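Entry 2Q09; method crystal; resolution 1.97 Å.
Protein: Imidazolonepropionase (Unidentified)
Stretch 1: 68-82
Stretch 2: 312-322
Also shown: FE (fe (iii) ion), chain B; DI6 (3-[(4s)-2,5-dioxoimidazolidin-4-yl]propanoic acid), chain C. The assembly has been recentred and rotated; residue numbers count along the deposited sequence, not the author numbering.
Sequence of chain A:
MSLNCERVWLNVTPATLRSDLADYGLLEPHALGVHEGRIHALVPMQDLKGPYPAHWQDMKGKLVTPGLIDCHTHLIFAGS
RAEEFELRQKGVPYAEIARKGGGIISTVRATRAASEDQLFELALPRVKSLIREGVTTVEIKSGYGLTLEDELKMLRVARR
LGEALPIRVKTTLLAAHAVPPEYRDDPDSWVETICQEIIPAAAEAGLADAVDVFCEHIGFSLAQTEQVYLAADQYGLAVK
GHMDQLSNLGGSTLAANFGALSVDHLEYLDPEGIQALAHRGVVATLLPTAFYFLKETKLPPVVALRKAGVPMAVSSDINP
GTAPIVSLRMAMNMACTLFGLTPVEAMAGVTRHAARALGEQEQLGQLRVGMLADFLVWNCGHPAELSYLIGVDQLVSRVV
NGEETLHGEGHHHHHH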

# COMPACT_ATOMS: atom_id res chain seq x y z
N LEU A 68 9.82 0.45 -5.32
CA LEU A 68 8.91 1.12 -4.40
C LEU A 68 7.72 0.22 -4.08
O LEU A 68 7.34 -0.65 -4.87
CB LEU A 68 8.43 2.45 -4.99
CG LEU A 68 9.54 3.39 -5.50
CD1 LEU A 68 8.91 4.72 -5.91
CD2 LEU A 68 10.61 3.61 -4.43
N ILE A 69 7.15 0.43 -2.90
CA ILE A 69 6.02 -0.35 -2.43
C ILE A 69 4.87 0.55 -1.98
O ILE A 69 5.07 1.43 -1.14
CB ILE A 69 6.47 -1.24 -1.25
CG1 ILE A 69 7.66 -2.10 -1.69
CG2 ILE A 69 5.32 -2.11 -0.75
CD1 ILE A 69 8.30 -2.90 -0.56
N ASP A 70 3.68 0.31 -2.53
CA ASP A 70 2.46 1.07 -2.19
C ASP A 70 1.61 0.07 -1.41
O ASP A 70 0.90 -0.76 -1.99
CB ASP A 70 1.74 1.50 -3.48
CG ASP A 70 0.79 2.66 -3.26
OD1 ASP A 70 0.20 3.11 -4.26
OD2 ASP A 70 0.64 3.13 -2.11
N CYS A 71 1.68 0.15 -0.09
CA CYS A 71 1.00 -0.81 0.79
C CYS A 71 -0.45 -0.58 1.17
O CYS A 71 -0.96 -1.29 2.05
CB CYS A 71 1.83 -0.97 2.07
SG CYS A 71 1.94 0.54 3.13
N HIS A 72 -1.13 0.36 0.54
CA HIS A 72 -2.52 0.63 0.87
C HIS A 72 -3.29 1.24 -0.30
O HIS A 72 -3.26 2.46 -0.48
CB HIS A 72 -2.58 1.56 2.09
CG HIS A 72 -3.98 1.87 2.55
ND1 HIS A 72 -4.37 1.73 3.86
CD2 HIS A 72 -5.05 2.36 1.89
CE1 HIS A 72 -5.63 2.12 3.99
NE2 HIS A 72 -6.06 2.51 2.80
N THR A 73 -3.93 0.40 -1.10
CA THR A 73 -4.72 0.94 -2.21
C THR A 73 -6.06 0.24 -2.38
O THR A 73 -6.25 -0.88 -1.91
CB THR A 73 -3.98 0.89 -3.57
OG1 THR A 73 -4.23 -0.37 -4.22
CG2 THR A 73 -2.48 1.05 -3.37
N HIS A 74 -6.97 0.93 -3.06
CA HIS A 74 -8.30 0.43 -3.40
C HIS A 74 -8.38 0.67 -4.91
O HIS A 74 -9.42 1.12 -5.38
CB HIS A 74 -9.41 1.28 -2.75
CG HIS A 74 -9.36 1.38 -1.26
ND1 HIS A 74 -10.33 0.82 -0.45
CD2 HIS A 74 -8.54 2.06 -0.43
CE1 HIS A 74 -10.11 1.17 0.81
NE2 HIS A 74 -9.03 1.92 0.85
N LEU A 75 -7.32 0.38 -5.66
CA LEU A 75 -7.33 0.67 -7.09
C LEU A 75 -8.31 -0.11 -7.96
O LEU A 75 -8.50 0.24 -9.13
CB LEU A 75 -5.91 0.58 -7.67
CG LEU A 75 -5.20 -0.77 -7.79
CD1 LEU A 75 -5.70 -1.52 -9.03
CD2 LEU A 75 -3.69 -0.50 -7.91
N ILE A 76 -8.91 -1.16 -7.42
CA ILE A 76 -9.88 -1.94 -8.18
C ILE A 76 -11.29 -1.40 -7.90
O ILE A 76 -11.77 -1.44 -6.76
CB ILE A 76 -9.85 -3.43 -7.79
CG1 ILE A 76 -8.61 -4.09 -8.40
CG2 ILE A 76 -11.14 -4.14 -8.25
CD1 ILE A 76 -8.47 -5.59 -8.04
N PHE A 77 -11.95 -0.89 -8.94
CA PHE A 77 -13.29 -0.35 -8.76
C PHE A 77 -13.86 0.07 -10.10
O PHE A 77 -13.12 0.28 -11.07
CB PHE A 77 -13.25 0.86 -7.82
CG PHE A 77 -12.43 2.01 -8.35
CD1 PHE A 77 -12.99 2.90 -9.25
CD2 PHE A 77 -11.11 2.19 -7.97
CE1 PHE A 77 -12.24 3.95 -9.79
CE2 PHE A 77 -10.34 3.23 -8.50
CZ PHE A 77 -10.91 4.11 -9.41
N ALA A 78 -15.19 0.19 -10.14
CA ALA A 78 -15.88 0.63 -11.35
C ALA A 78 -16.61 1.93 -11.03
O ALA A 78 -16.66 2.35 -9.87
CB ALA A 78 -16.88 -0.43 -11.82
N GLY A 79 -17.18 2.56 -12.05
CA GLY A 79 -17.91 3.79 -11.85
C GLY A 79 -17.03 5.01 -11.66
O GLY A 79 -15.79 4.92 -11.67
N SER A 80 -17.66 6.16 -11.47
CA SER A 80 -16.94 7.41 -11.26
C SER A 80 -17.72 8.32 -10.31
O SER A 80 -18.94 8.50 -10.45
CB SER A 80 -16.74 8.14 -12.60
OG SER A 80 -16.01 9.34 -12.42
N ARG A 81 -17.01 8.89 -9.34
CA ARG A 81 -17.63 9.78 -8.37
C ARG A 81 -17.36 11.24 -8.77
O ARG A 81 -17.63 12.16 -7.99
CB ARG A 81 -17.04 9.51 -6.99
CG ARG A 81 -17.08 8.02 -6.59
CD ARG A 81 -18.26 7.68 -5.73
NE ARG A 81 -17.98 8.02 -4.33
CZ ARG A 81 -17.23 7.32 -3.48
NH1 ARG A 81 -16.65 6.20 -3.85
NH2 ARG A 81 -17.08 7.76 -2.23
N ALA A 82 -16.84 11.44 -9.97
CA ALA A 82 -16.50 12.77 -10.47
C ALA A 82 -17.70 13.72 -10.55
O ALA A 82 -17.64 14.87 -10.12
CB ALA A 82 -15.85 12.65 -11.85
N MSE A 312 6.91 4.59 10.13
CA MSE A 312 5.79 5.14 9.38
C MSE A 312 5.91 4.87 7.89
O MSE A 312 6.90 5.24 7.24
CB MSE A 312 5.70 6.66 9.59
CG MSE A 312 5.63 7.09 11.06
SE MSE A 312 5.63 9.03 11.19
CE MSE A 312 7.47 9.36 10.81
N ALA A 313 4.90 4.19 7.34
CA ALA A 313 4.89 3.91 5.92
C ALA A 313 4.06 5.03 5.28
O ALA A 313 3.29 5.71 5.96
CB ALA A 313 4.23 2.55 5.65
N VAL A 314 4.25 5.23 3.98
CA VAL A 314 3.50 6.24 3.25
C VAL A 314 2.87 5.52 2.05
O VAL A 314 3.55 4.75 1.37
CB VAL A 314 4.41 7.37 2.72
CG1 VAL A 314 3.62 8.28 1.79
CG2 VAL A 314 4.96 8.18 3.89
N SER A 315 1.59 5.77 1.81
CA SER A 315 0.89 5.12 0.70
C SER A 315 -0.09 6.07 0.01
O SER A 315 -0.50 7.07 0.59
CB SER A 315 0.15 3.88 1.21
OG SER A 315 -0.45 3.18 0.13
N SER A 316 -0.47 5.74 -1.22
CA SER A 316 -1.37 6.56 -2.02
C SER A 316 -2.86 6.46 -1.66
O SER A 316 -3.63 7.39 -1.93
CB SER A 316 -1.21 6.19 -3.50
OG SER A 316 -1.66 4.86 -3.73
N ASP A 317 -3.25 5.34 -1.06
CA ASP A 317 -4.65 5.11 -0.70
C ASP A 317 -5.55 5.30 -1.92
O ASP A 317 -6.70 5.72 -1.78
CB ASP A 317 -5.09 6.05 0.44
CG ASP A 317 -6.48 5.72 0.97
OD1 ASP A 317 -6.84 4.51 0.98
OD2 ASP A 317 -7.21 6.64 1.41
N ILE A 318 -5.03 4.99 -3.10
CA ILE A 318 -5.81 5.14 -4.34
C ILE A 318 -7.23 4.61 -4.17
O ILE A 318 -7.42 3.42 -3.91
CB ILE A 318 -5.19 4.38 -5.52
CG1 ILE A 318 -3.81 4.95 -5.86
CG2 ILE A 318 -6.11 4.48 -6.76
CD1 ILE A 318 -3.07 4.14 -6.92
N ASN A 319 -8.22 5.48 -4.32
CA ASN A 319 -9.61 5.06 -4.20
C ASN A 319 -10.49 6.14 -4.82
O ASN A 319 -10.18 7.35 -4.74
CB ASN A 319 -9.97 4.78 -2.74
CG ASN A 319 -10.27 6.03 -1.96
OD1 ASN A 319 -11.33 6.66 -2.13
ND2 ASN A 319 -9.35 6.41 -1.08
N PRO A 320 -11.61 5.73 -5.44
CA PRO A 320 -12.55 6.63 -6.10
C PRO A 320 -13.26 7.66 -5.23
O PRO A 320 -13.79 8.65 -5.75
CB PRO A 320 -13.53 5.68 -6.77
CG PRO A 320 -13.63 4.59 -5.76
CD PRO A 320 -12.17 4.36 -5.38
N GLY A 321 -13.27 7.44 -3.92
CA GLY A 321 -13.96 8.37 -3.06
C GLY A 321 -13.18 9.49 -2.38
O GLY A 321 -13.60 10.65 -2.41
N THR A 322 -12.05 9.16 -1.76
CA THR A 322 -11.26 10.14 -1.02
C THR A 322 -9.83 10.38 -1.48
O THR A 322 -9.15 11.25 -0.94
CB THR A 322 -11.20 9.76 0.46
OG1 THR A 322 -10.49 8.52 0.58
CG2 THR A 322 -12.60 9.58 1.04
FE FE B . -8.10 3.11 2.28
N1 DI6 C . -11.59 5.66 4.36
C2 DI6 C . -11.42 6.35 3.21
O2 DI6 C . -11.02 7.49 3.09
C3 DI6 C . -11.83 5.38 2.07
N4 DI6 C . -12.22 4.17 2.82
C5 DI6 C . -12.04 4.42 4.13
O5 DI6 C . -12.26 3.61 5.02
C6 DI6 C . -12.98 5.95 1.26
C7 DI6 C . -13.42 5.03 0.12
C8 DI6 C . -14.58 5.56 -0.74
O9 DI6 C . -14.77 5.02 -1.84
O10 DI6 C . -15.30 6.51 -0.33
O HOH W 1 3.52 2.16 0.76
O HOH W 2 -8.98 5.32 2.80

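Metal coordination fixes the centre of this contact. His-72 NE2 (2.2 Å), His-74 NE2 (2.1 Å) and Asp-317 OD1 (2.3 Å) all bind FE, so the 2.8 Å between His-72 NE2 and Asp-317 OD1 reflects a shared ion rather than a hydrogen bond. The CA-to-CB bond of Asp-317 points away from the first stretch, yet its t rotamer brings the carboxylate back to the iron; OD2 accepts from water 2, itself an iron ligand at 2.4 Å.

Hydrogen bonds tie Asp-70 in the first strand to the loop that follows the second. Buried Asp-70, also t, spends its carboxylate on two serines: OD1 accepts from Ser-316 OG (2.6 Å), while OD2 takes a very short bond from Ser-315 OG (2.5 Å) and another from Ser-316 N (3.0 Å). Small hydroxyl residues suit this spot because they supply donors with little bulk. Further along, His-74 N donates to Ile-318 O (2.7 Å). Water 1 bridges the strands, donating to Ile-69 O and Val-314 O and accepting from Cys-71 N.

Apolar packing completes the seam. Leu-75 CB meets Ile-318 CG2 at 4.0 Å, and Pro-320 CD lies over the Phe-77 ring face, 3.8 Å from its centroid.

A polar contact closes the far end: one face of the Arg-81 guanidinium lies against Gly-321, where a CB would clash with NH2, while NH1 and NH2 donate to DI6 O9 and O10.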